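Local coordinates for 3-oxoacyl-[acyl-carrier-protein] synthase (Arabidopsis thaliana, PDB 2IX4) that catalyses the condensation steps of mitochondrial fatty acid synthesis, adding two carbons from malonyl-ACP to a growing acyl chain, at residues 272-286 and 419-431. Residues are numbered along the deposited sequence; the frame is centred on the assembly and turned at random.
Sequences AELCGYGMSGDAHHI and FGGTNASLLFASI. With 6NA (hexanoic acid), chain C.
Asn423 and Asp282 meet where the antiparallel strands 272-281 and 422-429 near their active-site end, their side chains crossing at about a right angle. Asn423 places its amide beside its own backbone N (chi1 -54°), and from there ND2 spends both protons within the amide plane: one reaches Asp282 OD1 at 2.7 Å, entering from above the carboxylate plane, the other Ser280 OG at 3.1 Å. A water donating to Asp282 OD2 and Asn423 OD1 bridges the two remaining oxygens, while Ser280 OG is also bonded to Gly295. With an alanine here, Asp282 OD1 and Ser280 OG would probably both lose their shared donor, and the carboxylate would be held less firmly.

Further along, the other face of the sheet, with Leu274, Tyr277, Leu426 and Phe428, is mostly apolar and turns toward helix 181-195, where Leu274 packs and the Tyr277 hydroxyl bonds to His184 and Asp188. Tyr277 and Leu426 run side by side in the same direction, with CD1 of the tyrosine 3.7 Å from CD2 of the leucine; beyond them Leu274 sets CG 3.6 Å from Phe428 CE2. Between these two pairs the register slips: Cys275 N and Gly276 N both bond to Leu427 O, a classic beta bulge. Gly276 suits this spot, since a CB there would come tight against Leu427 CB.

Beyond the strands, Gly420 N bonds to Ile286 O (2.7 Å). Phe419 N donates to the hexanoic acid O at 2.9 Å, and its ring lays one face over the ligand CA. The pair belongs to the mixed sheet of the thiolase-like ketosynthase fold, and the turn before strand 422-429 brings Phe419 into the acyl pocket.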
# COMPACT_ATOMS: atom_id res chain seq x y z
N ALA A 272 4.37 1.88 25.92
CA ALA A 272 5.40 2.83 25.52
C ALA A 272 4.80 3.95 24.68
O ALA A 272 3.63 3.87 24.29
CB ALA A 272 6.50 2.11 24.72
N GLU A 273 5.59 4.98 24.40
CA GLU A 273 5.22 6.03 23.47
C GLU A 273 5.97 5.82 22.16
O GLU A 273 7.13 5.41 22.17
CB GLU A 273 5.57 7.41 24.06
CG GLU A 273 5.21 8.59 23.16
CD GLU A 273 5.64 9.94 23.72
OE1 GLU A 273 6.37 9.99 24.73
OE2 GLU A 273 5.24 10.97 23.13
N LEU A 274 5.30 6.08 21.04
CA LEU A 274 5.97 6.11 19.75
C LEU A 274 6.44 7.55 19.50
O LEU A 274 5.62 8.45 19.32
CB LEU A 274 5.04 5.63 18.63
CG LEU A 274 5.71 5.07 17.37
CD1 LEU A 274 4.69 4.26 16.58
CD2 LEU A 274 6.34 6.14 16.49
N CYS A 275 7.76 7.74 19.50
CA CYS A 275 8.37 9.06 19.51
C CYS A 275 9.01 9.47 18.19
O CYS A 275 9.26 10.65 17.95
CB CYS A 275 9.43 9.14 20.61
SG CYS A 275 8.78 8.91 22.28
N GLY A 276 9.28 8.48 17.34
CA GLY A 276 9.96 8.75 16.08
C GLY A 276 9.53 7.83 14.96
O GLY A 276 9.39 6.63 15.16
N TYR A 277 9.31 8.43 13.80
CA TYR A 277 8.97 7.71 12.57
C TYR A 277 9.82 8.31 11.45
O TYR A 277 9.39 9.23 10.75
CB TYR A 277 7.47 7.82 12.29
CG TYR A 277 6.96 7.28 10.96
CD1 TYR A 277 7.46 6.10 10.41
CD2 TYR A 277 5.94 7.94 10.28
CE1 TYR A 277 6.98 5.61 9.19
CE2 TYR A 277 5.44 7.46 9.07
CZ TYR A 277 5.96 6.30 8.53
OH TYR A 277 5.46 5.84 7.34
N GLY A 278 11.03 7.78 11.30
CA GLY A 278 11.96 8.28 10.29
C GLY A 278 11.78 7.55 8.98
O GLY A 278 11.69 6.32 8.97
N MET A 279 11.72 8.31 7.89
CA MET A 279 11.53 7.75 6.56
C MET A 279 12.58 8.27 5.60
O MET A 279 12.95 9.44 5.66
CB MET A 279 10.15 8.11 6.01
CG MET A 279 8.98 7.43 6.69
SD MET A 279 7.41 8.11 6.15
CE MET A 279 7.45 9.73 6.92
N SER A 280 13.04 7.40 4.71
CA SER A 280 13.96 7.81 3.65
C SER A 280 13.85 6.89 2.45
O SER A 280 13.14 5.88 2.48
CB SER A 280 15.40 7.82 4.17
OG SER A 280 15.89 6.49 4.32
N GLY A 281 14.57 7.26 1.39
CA GLY A 281 14.75 6.43 0.22
C GLY A 281 16.22 6.34 -0.13
O GLY A 281 16.95 7.33 -0.01
N ASP A 282 16.65 5.15 -0.55
CA ASP A 282 18.03 4.93 -0.98
C ASP A 282 18.34 5.66 -2.28
O ASP A 282 19.45 6.18 -2.46
CB ASP A 282 18.31 3.43 -1.17
CG ASP A 282 18.30 2.65 0.14
OD1 ASP A 282 18.38 3.26 1.23
OD2 ASP A 282 18.24 1.40 0.08
N ALA A 283 17.36 5.69 -3.18
CA ALA A 283 17.53 6.24 -4.53
C ALA A 283 18.73 5.62 -5.25
O ALA A 283 19.51 6.32 -5.91
CB ALA A 283 17.63 7.77 -4.49
N HIS A 284 18.88 4.30 -5.12
CA HIS A 284 20.09 3.61 -5.57
C HIS A 284 19.81 2.44 -6.52
O HIS A 284 20.30 2.42 -7.64
CB HIS A 284 20.91 3.14 -4.35
CG HIS A 284 22.20 2.46 -4.71
ND1 HIS A 284 22.42 1.12 -4.49
CD2 HIS A 284 23.32 2.94 -5.29
CE1 HIS A 284 23.63 0.80 -4.91
NE2 HIS A 284 24.20 1.89 -5.40
N HIS A 285 19.02 1.48 -6.05
CA HIS A 285 18.84 0.21 -6.76
C HIS A 285 17.52 -0.42 -6.33
O HIS A 285 17.06 -0.21 -5.20
CB HIS A 285 20.01 -0.72 -6.44
CG HIS A 285 20.11 -1.91 -7.34
ND1 HIS A 285 19.46 -3.10 -7.08
CD2 HIS A 285 20.79 -2.11 -8.49
CE1 HIS A 285 19.74 -3.97 -8.03
NE2 HIS A 285 20.54 -3.39 -8.90
N ILE A 286 16.91 -1.19 -7.23
CA ILE A 286 15.60 -1.82 -6.97
C ILE A 286 15.60 -2.79 -5.79
O ILE A 286 14.59 -2.94 -5.10
CB ILE A 286 15.02 -2.51 -8.24
CG1 ILE A 286 16.00 -3.54 -8.83
CG2 ILE A 286 14.62 -1.46 -9.29
CD1 ILE A 286 15.44 -4.37 -9.98
N PHE A 419 12.45 -3.42 -0.79
CA PHE A 419 12.78 -3.27 -2.21
C PHE A 419 12.28 -1.91 -2.69
O PHE A 419 11.22 -1.43 -2.25
CB PHE A 419 12.13 -4.38 -3.04
CG PHE A 419 12.85 -5.71 -2.97
CD1 PHE A 419 12.47 -6.75 -3.82
CD2 PHE A 419 13.91 -5.92 -2.09
CE1 PHE A 419 13.12 -7.99 -3.77
CE2 PHE A 419 14.56 -7.16 -2.04
CZ PHE A 419 14.17 -8.19 -2.88
N GLY A 420 13.03 -1.30 -3.59
CA GLY A 420 12.74 0.05 -4.06
C GLY A 420 13.53 1.09 -3.27
O GLY A 420 13.47 2.28 -3.58
N GLY A 421 14.25 0.62 -2.26
CA GLY A 421 15.07 1.49 -1.41
C GLY A 421 14.24 2.28 -0.42
O GLY A 421 14.60 3.40 -0.07
N THR A 422 13.14 1.69 0.03
CA THR A 422 12.23 2.33 0.97
C THR A 422 12.61 1.99 2.41
O THR A 422 12.68 0.81 2.78
CB THR A 422 10.74 1.98 0.68
OG1 THR A 422 9.89 2.53 1.69
CG2 THR A 422 10.51 0.46 0.60
N ASN A 423 12.86 3.02 3.22
CA ASN A 423 13.34 2.84 4.59
C ASN A 423 12.45 3.47 5.63
O ASN A 423 11.97 4.59 5.45
CB ASN A 423 14.75 3.42 4.75
CG ASN A 423 15.71 2.87 3.73
OD1 ASN A 423 15.85 1.66 3.59
ND2 ASN A 423 16.39 3.76 3.02
N ALA A 424 12.24 2.75 6.73
CA ALA A 424 11.54 3.29 7.89
C ALA A 424 12.30 2.93 9.16
O ALA A 424 12.93 1.88 9.25
CB ALA A 424 10.12 2.76 7.95
N SER A 425 12.23 3.83 10.13
CA SER A 425 12.80 3.60 11.45
C SER A 425 11.80 4.07 12.49
O SER A 425 11.42 5.24 12.51
CB SER A 425 14.14 4.33 11.58
OG SER A 425 14.94 3.75 12.59
N LEU A 426 11.37 3.15 13.35
CA LEU A 426 10.41 3.47 14.41
C LEU A 426 11.13 3.55 15.75
O LEU A 426 11.87 2.64 16.11
CB LEU A 426 9.29 2.42 14.48
CG LEU A 426 8.36 2.24 13.28
CD1 LEU A 426 7.44 1.06 13.51
CD2 LEU A 426 7.56 3.51 12.98
N LEU A 427 10.91 4.65 16.47
CA LEU A 427 11.55 4.85 17.77
C LEU A 427 10.53 4.95 18.90
O LEU A 427 9.68 5.84 18.91
CB LEU A 427 12.48 6.08 17.73
CG LEU A 427 13.26 6.47 18.99
CD1 LEU A 427 14.05 5.29 19.57
CD2 LEU A 427 14.20 7.63 18.70
N PHE A 428 10.64 4.02 19.84
CA PHE A 428 9.75 3.95 20.99
C PHE A 428 10.50 4.35 22.26
O PHE A 428 11.72 4.22 22.33
CB PHE A 428 9.19 2.54 21.16
CG PHE A 428 8.38 2.06 19.98
CD1 PHE A 428 9.01 1.44 18.90
CD2 PHE A 428 7.00 2.23 19.95
CE1 PHE A 428 8.27 1.00 17.81
CE2 PHE A 428 6.26 1.79 18.87
CZ PHE A 428 6.89 1.17 17.80
N ALA A 429 9.75 4.84 23.25
CA ALA A 429 10.32 5.19 24.54
C ALA A 429 9.32 4.90 25.65
O ALA A 429 8.11 4.93 25.41
CB ALA A 429 10.72 6.66 24.57
N SER A 430 9.82 4.61 26.85
CA SER A 430 8.95 4.47 28.02
C SER A 430 8.33 5.83 28.35
O SER A 430 8.91 6.88 28.03
CB SER A 430 9.73 3.92 29.21
OG SER A 430 10.79 4.79 29.57
N ILE A 431 7.17 5.81 29.00
CA ILE A 431 6.42 7.04 29.26
C ILE A 431 5.88 7.09 30.69
O ILE A 431 5.77 8.16 31.30
CB ILE A 431 5.30 7.26 28.19
CG1 ILE A 431 4.63 8.64 28.34
CG2 ILE A 431 4.27 6.12 28.21
CD1 ILE A 431 3.86 9.09 27.11
OXT ILE A 431 5.55 6.07 31.29
CA 6NA C . 11.17 -7.96 -0.29
C 6NA C . 11.24 -6.98 0.86
O 6NA C . 11.60 -5.83 0.67
CB 6NA C . 9.87 -7.76 -1.04
CG 6NA C . 8.72 -8.53 -0.39
CD 6NA C . 7.48 -7.65 -0.26
C6 6NA C . 6.74 -7.95 1.02
O HOH W 1 8.50 9.15 26.61
O HOH W 2 17.73 0.11 2.36
O HOH W 3 14.57 4.93 -3.07